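Local coordinates for protein acyl-CoA hydrolase (Bacillus cereus, PDB 1Y7U) that probably hydrolyses the thioester of long-chain fatty acyl-CoA, and binds coenzyme A and calcium, at residues 70-78 against 111-119. Residues are numbered along the deposited sequence; the frame is centred on the assembly and turned at random.
Sequences VDFLHPVRS and EKRIAATSF. With COA (coenzyme A), chain J; SO4 (sulfate ion), chain E.
L73 N reaches A115 O through a weak, bent hydrogen bond (3.0 Å, N-H...O 125°) where strand 61-71 of this hotdog fold peels away from strand 112-125. Beside it, two waters take the place of direct strand pairing: one accepts from D71 N and bridges to T117 O, the other accepts from T117 N and bridges to D71 O. Small apolar groups fill the seam: V70 CG1 lies by A116 CB, and L73 CD1 meets I114 CD1 at 4.2 Å. H74 and R113 overlap in a CH-pi contact. R113 CD sits over one face of the imidazole, 3.9 Å from its centroid, while I114 O lies at the ring's edge; the guanidinium, at the end of a chain extended from CG to NE, tilts 26° from the ring plane. From there R113 NH2 donates to a sulfate, probably from the crystallisation liquor, which R77 also grips through NE and NH2, bringing the two cations around one anion. A115 and A116 form a classic bulge, both bonding V102 of strand 95-105, and helix 39-58 packs on V70, F72 and A116. The second subunit meets V70, D71 and F72; its strand continues the sheet at V70 and D71, and its S165 binds D71 OD2. Coenzyme A, bonded by residues of both subunits, lies along this edge: its N6A donates to D71 OD1 (3.1 Å), and N8P bonds weakly to F72 O in the inverse gamma turn. At the thiol end, V76 CG2 touches both A115 CB and the coenzyme sulfur S1P, each at 3.8 Å.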
loop_
_atom_site.group_PDB
_atom_site.type_symbol
_atom_site.label_atom_id
_atom_site.label_comp_id
_atom_site.label_asym_id
_atom_site.label_seq_id
_atom_site.Cartn_x
_atom_site.Cartn_y
_atom_site.Cartn_z
ATOM N N VAL A 70 7.847 -13.281 20.933
ATOM C CA VAL A 70 7.845 -14.080 19.720
ATOM C C VAL A 70 9.249 -14.433 19.255
ATOM O O VAL A 70 10.096 -13.552 19.117
ATOM C CB VAL A 70 7.149 -13.333 18.552
ATOM C CG1 VAL A 70 7.243 -14.153 17.303
ATOM C CG2 VAL A 70 5.708 -13.060 18.869
ATOM N N ASP A 71 9.485 -15.720 19.012
ATOM C CA ASP A 71 10.782 -16.187 18.529
ATOM C C ASP A 71 10.640 -16.581 17.074
ATOM O O ASP A 71 9.766 -17.371 16.731
ATOM C CB ASP A 71 11.265 -17.420 19.297
ATOM C CG ASP A 71 11.809 -17.086 20.656
ATOM O OD1 ASP A 71 12.778 -16.304 20.740
ATOM O OD2 ASP A 71 11.268 -17.613 21.649
ATOM N N PHE A 72 11.489 -16.041 16.214
ATOM C CA PHE A 72 11.418 -16.398 14.811
ATOM C C PHE A 72 12.319 -17.603 14.586
ATOM O O PHE A 72 13.506 -17.484 14.290
ATOM C CB PHE A 72 11.794 -15.192 13.936
ATOM C CG PHE A 72 10.816 -14.047 14.057
ATOM C CD1 PHE A 72 11.124 -12.919 14.824
ATOM C CD2 PHE A 72 9.533 -14.147 13.496
ATOM C CE1 PHE A 72 10.163 -11.910 15.038
ATOM C CE2 PHE A 72 8.570 -13.144 13.706
ATOM C CZ PHE A 72 8.882 -12.027 14.476
ATOM N N LEU A 73 11.711 -18.773 14.757
ATOM C CA LEU A 73 12.367 -20.069 14.638
ATOM C C LEU A 73 13.096 -20.325 13.328
ATOM O O LEU A 73 14.197 -20.858 13.334
ATOM C CB LEU A 73 11.339 -21.170 14.909
ATOM C CG LEU A 73 10.618 -20.916 16.247
ATOM C CD1 LEU A 73 9.536 -21.956 16.474
ATOM C CD2 LEU A 73 11.625 -20.920 17.399
ATOM N N HIS A 74 12.490 -19.962 12.203
ATOM C CA HIS A 74 13.135 -20.145 10.906
ATOM C C HIS A 74 12.822 -18.948 10.054
ATOM O O HIS A 74 11.902 -18.187 10.349
ATOM C CB HIS A 74 12.622 -21.387 10.175
ATOM C CG HIS A 74 12.859 -22.665 10.911
ATOM N ND1 HIS A 74 11.928 -23.218 11.761
ATOM C CD2 HIS A 74 13.934 -23.485 10.946
ATOM C CE1 HIS A 74 12.416 -24.325 12.288
ATOM N NE2 HIS A 74 13.632 -24.509 11.810
ATOM N N PRO A 75 13.588 -18.751 8.981
ATOM C CA PRO A 75 13.325 -17.609 8.114
ATOM C C PRO A 75 12.218 -17.975 7.142
ATOM O O PRO A 75 11.979 -19.150 6.885
ATOM C CB PRO A 75 14.658 -17.419 7.406
ATOM C CG PRO A 75 15.106 -18.826 7.219
ATOM C CD PRO A 75 14.837 -19.424 8.586
ATOM N N VAL A 76 11.536 -16.961 6.624
ATOM C CA VAL A 76 10.486 -17.150 5.640
ATOM C C VAL A 76 10.999 -16.379 4.436
ATOM O O VAL A 76 11.087 -15.153 4.470
ATOM C CB VAL A 76 9.182 -16.543 6.108
ATOM C CG1 VAL A 76 8.102 -16.759 5.053
ATOM C CG2 VAL A 76 8.790 -17.158 7.437
ATOM N N ARG A 77 11.350 -17.098 3.380
ATOM C CA ARG A 77 11.906 -16.475 2.184
ATOM C C ARG A 77 10.911 -16.298 1.044
ATOM O O ARG A 77 9.742 -16.643 1.174
ATOM C CB ARG A 77 13.114 -17.291 1.718
ATOM C CG ARG A 77 14.138 -17.457 2.821
ATOM C CD ARG A 77 15.211 -18.481 2.494
ATOM N NE ARG A 77 16.150 -18.664 3.602
ATOM C CZ ARG A 77 16.925 -17.701 4.101
ATOM N NH1 ARG A 77 16.889 -16.472 3.598
ATOM N NH2 ARG A 77 17.738 -17.966 5.111
ATOM N N SER A 78 11.388 -15.742 -0.066
ATOM C CA SER A 78 10.557 -15.501 -1.239
ATOM C C SER A 78 10.090 -16.815 -1.857
ATOM O O SER A 78 9.039 -16.880 -2.480
ATOM C CB SER A 78 11.347 -14.714 -2.275
ATOM O OG SER A 78 12.455 -15.476 -2.725
ATOM N N GLU A 111 7.504 -28.721 1.669
ATOM C CA GLU A 111 8.061 -28.769 3.011
ATOM C C GLU A 111 7.483 -27.634 3.844
ATOM O O GLU A 111 7.715 -26.459 3.550
ATOM C CB GLU A 111 9.583 -28.599 2.973
ATOM C CG GLU A 111 10.358 -29.623 2.163
ATOM C CD GLU A 111 10.197 -31.034 2.683
ATOM O OE1 GLU A 111 10.065 -31.206 3.915
ATOM O OE2 GLU A 111 10.216 -31.975 1.861
ATOM N N LYS A 112 6.724 -27.973 4.877
ATOM C CA LYS A 112 6.161 -26.953 5.750
ATOM C C LYS A 112 6.971 -26.956 7.034
ATOM O O LYS A 112 7.729 -27.886 7.294
ATOM C CB LYS A 112 4.717 -27.272 6.117
ATOM C CG LYS A 112 3.753 -27.329 4.981
ATOM C CD LYS A 112 2.361 -27.610 5.516
ATOM C CE LYS A 112 1.328 -27.610 4.400
ATOM N NZ LYS A 112 -0.051 -27.863 4.925
ATOM N N ARG A 113 6.815 -25.906 7.827
ATOM C CA ARG A 113 7.472 -25.809 9.123
ATOM C C ARG A 113 6.980 -24.560 9.806
ATOM O O ARG A 113 6.755 -23.540 9.159
ATOM C CB ARG A 113 8.990 -25.803 8.999
ATOM C CG ARG A 113 9.580 -24.691 8.204
ATOM C CD ARG A 113 11.087 -24.814 8.281
ATOM N NE ARG A 113 11.775 -23.775 7.529
ATOM C CZ ARG A 113 13.095 -23.625 7.513
ATOM N NH1 ARG A 113 13.866 -24.448 8.214
ATOM N NH2 ARG A 113 13.647 -22.658 6.793
ATOM N N ILE A 114 6.784 -24.653 11.116
ATOM C CA ILE A 114 6.281 -23.521 11.866
ATOM C C ILE A 114 7.403 -22.518 12.155
ATOM O O ILE A 114 8.376 -22.832 12.834
ATOM C CB ILE A 114 5.526 -24.009 13.160
ATOM C CG1 ILE A 114 6.160 -23.431 14.408
ATOM C CG2 ILE A 114 5.476 -25.510 13.216
ATOM C CD1 ILE A 114 5.830 -21.969 14.598
ATOM N N ALA A 115 7.256 -21.312 11.605
ATOM C CA ALA A 115 8.246 -20.249 11.752
ATOM C C ALA A 115 8.081 -19.424 13.010
ATOM O O ALA A 115 9.026 -18.772 13.449
ATOM C CB ALA A 115 8.206 -19.332 10.545
ATOM N N ALA A 116 6.884 -19.440 13.584
ATOM C CA ALA A 116 6.623 -18.685 14.803
ATOM C C ALA A 116 5.220 -18.938 15.334
ATOM O O ALA A 116 4.318 -19.315 14.580
ATOM C CB ALA A 116 6.802 -17.188 14.540
ATOM N N THR A 117 5.055 -18.733 16.638
ATOM C CA THR A 117 3.764 -18.873 17.300
ATOM C C THR A 117 3.724 -17.828 18.405
ATOM O O THR A 117 4.749 -17.253 18.763
ATOM C CB THR A 117 3.582 -20.242 17.964
ATOM O OG1 THR A 117 4.521 -20.377 19.033
ATOM C CG2 THR A 117 3.780 -21.357 16.959
ATOM N N SER A 118 2.543 -17.571 18.946
ATOM C CA SER A 118 2.428 -16.605 20.023
ATOM C C SER A 118 0.988 -16.497 20.494
ATOM O O SER A 118 0.093 -17.146 19.956
ATOM C CB SER A 118 2.930 -15.235 19.556
ATOM O OG SER A 118 3.082 -14.350 20.655
ATOM N N PHE A 119 0.776 -15.690 21.520
ATOM C CA PHE A 119 -0.555 -15.472 22.048
ATOM C C PHE A 119 -0.760 -13.980 22.046
ATOM O O PHE A 119 0.111 -13.227 22.477
ATOM C CB PHE A 119 -0.678 -15.997 23.475
ATOM C CG PHE A 119 -0.491 -17.477 23.591
ATOM C CD1 PHE A 119 0.784 -18.034 23.535
ATOM C CD2 PHE A 119 -1.588 -18.320 23.752
ATOM C CE1 PHE A 119 0.964 -19.421 23.640
ATOM C CE2 PHE A 119 -1.420 -19.693 23.855
ATOM C CZ PHE A 119 -0.147 -20.248 23.800
HETATM N N1A COA J . 16.459 -14.729 20.216
HETATM C C2A COA J . 17.485 -13.932 20.428
HETATM N N3A COA J . 18.652 -14.325 19.975
HETATM C C4A COA J . 18.811 -15.451 19.371
HETATM C C5A COA J . 17.796 -16.217 19.146
HETATM C C6A COA J . 16.613 -15.859 19.574
HETATM N N6A COA J . 15.568 -16.587 19.380
HETATM N N7A COA J . 18.199 -17.231 18.511
HETATM C C8A COA J . 19.459 -17.069 18.316
HETATM N N9A COA J . 19.881 -15.963 18.857
HETATM C C1B COA J . 21.239 -15.423 18.973
HETATM C C2B COA J . 22.142 -16.251 19.760
HETATM O O2B COA J . 22.072 -15.782 21.033
HETATM C C3B COA J . 23.446 -15.818 19.283
HETATM O O3B COA J . 23.715 -14.631 19.912
HETATM P P3B COA J . 25.126 -14.182 20.275
HETATM O O7A COA J . 25.210 -12.840 20.520
HETATM O O8A COA J . 26.023 -14.561 19.297
HETATM O O9A COA J . 25.504 -14.662 21.510
HETATM C C4B COA J . 23.196 -15.733 17.840
HETATM O O4B COA J . 21.899 -15.368 17.775
HETATM C C5B COA J . 22.995 -17.111 17.325
HETATM O O5B COA J . 24.110 -17.835 17.047
HETATM P P1A COA J . 23.800 -19.053 16.288
HETATM O O1A COA J . 23.371 -20.034 17.191
HETATM O O2A COA J . 24.950 -19.328 15.526
HETATM O O3A COA J . 22.610 -18.698 15.416
HETATM P P2A COA J . 21.583 -19.742 14.957
HETATM O O4A COA J . 20.972 -20.569 15.957
HETATM O O5A COA J . 21.729 -20.259 13.638
HETATM O O6A COA J . 20.380 -18.854 14.914
HETATM C CBP COA J . 19.208 -17.115 13.711
HETATM C CCP COA J . 20.500 -17.707 14.180
HETATM C CDP COA J . 18.661 -16.192 14.719
HETATM C CEP COA J . 19.691 -16.336 12.582
HETATM C CAP COA J . 18.109 -18.022 13.222
HETATM O OAP COA J . 17.292 -18.280 14.283
HETATM C C9P COA J . 17.234 -17.429 12.197
HETATM O O9P COA J . 17.661 -17.180 10.930
HETATM N N8P COA J . 16.058 -17.131 12.562
HETATM C C7P COA J . 15.181 -16.498 11.685
HETATM C C6P COA J . 15.151 -15.005 11.749
HETATM C C5P COA J . 14.492 -14.465 10.559
HETATM O O5P COA J . 15.077 -14.314 9.575
HETATM N N4P COA J . 13.265 -14.222 10.611
HETATM C C3P COA J . 12.673 -12.972 10.430
HETATM C C2P COA J . 11.225 -13.258 10.233
HETATM S S1P COA J . 10.954 -14.824 9.484
HETATM S S SO4 E . 17.248 -21.992 5.819
HETATM O O1 SO4 E . 16.326 -21.513 4.734
HETATM O O2 SO4 E . 17.837 -23.312 5.422
HETATM O O3 SO4 E . 18.314 -20.952 6.016
HETATM O O4 SO4 E . 16.526 -22.207 7.119
HETATM O O HOH W 1 7.268 -17.366 20.232
HETATM O O HOH W 2 7.812 -18.748 18.040
#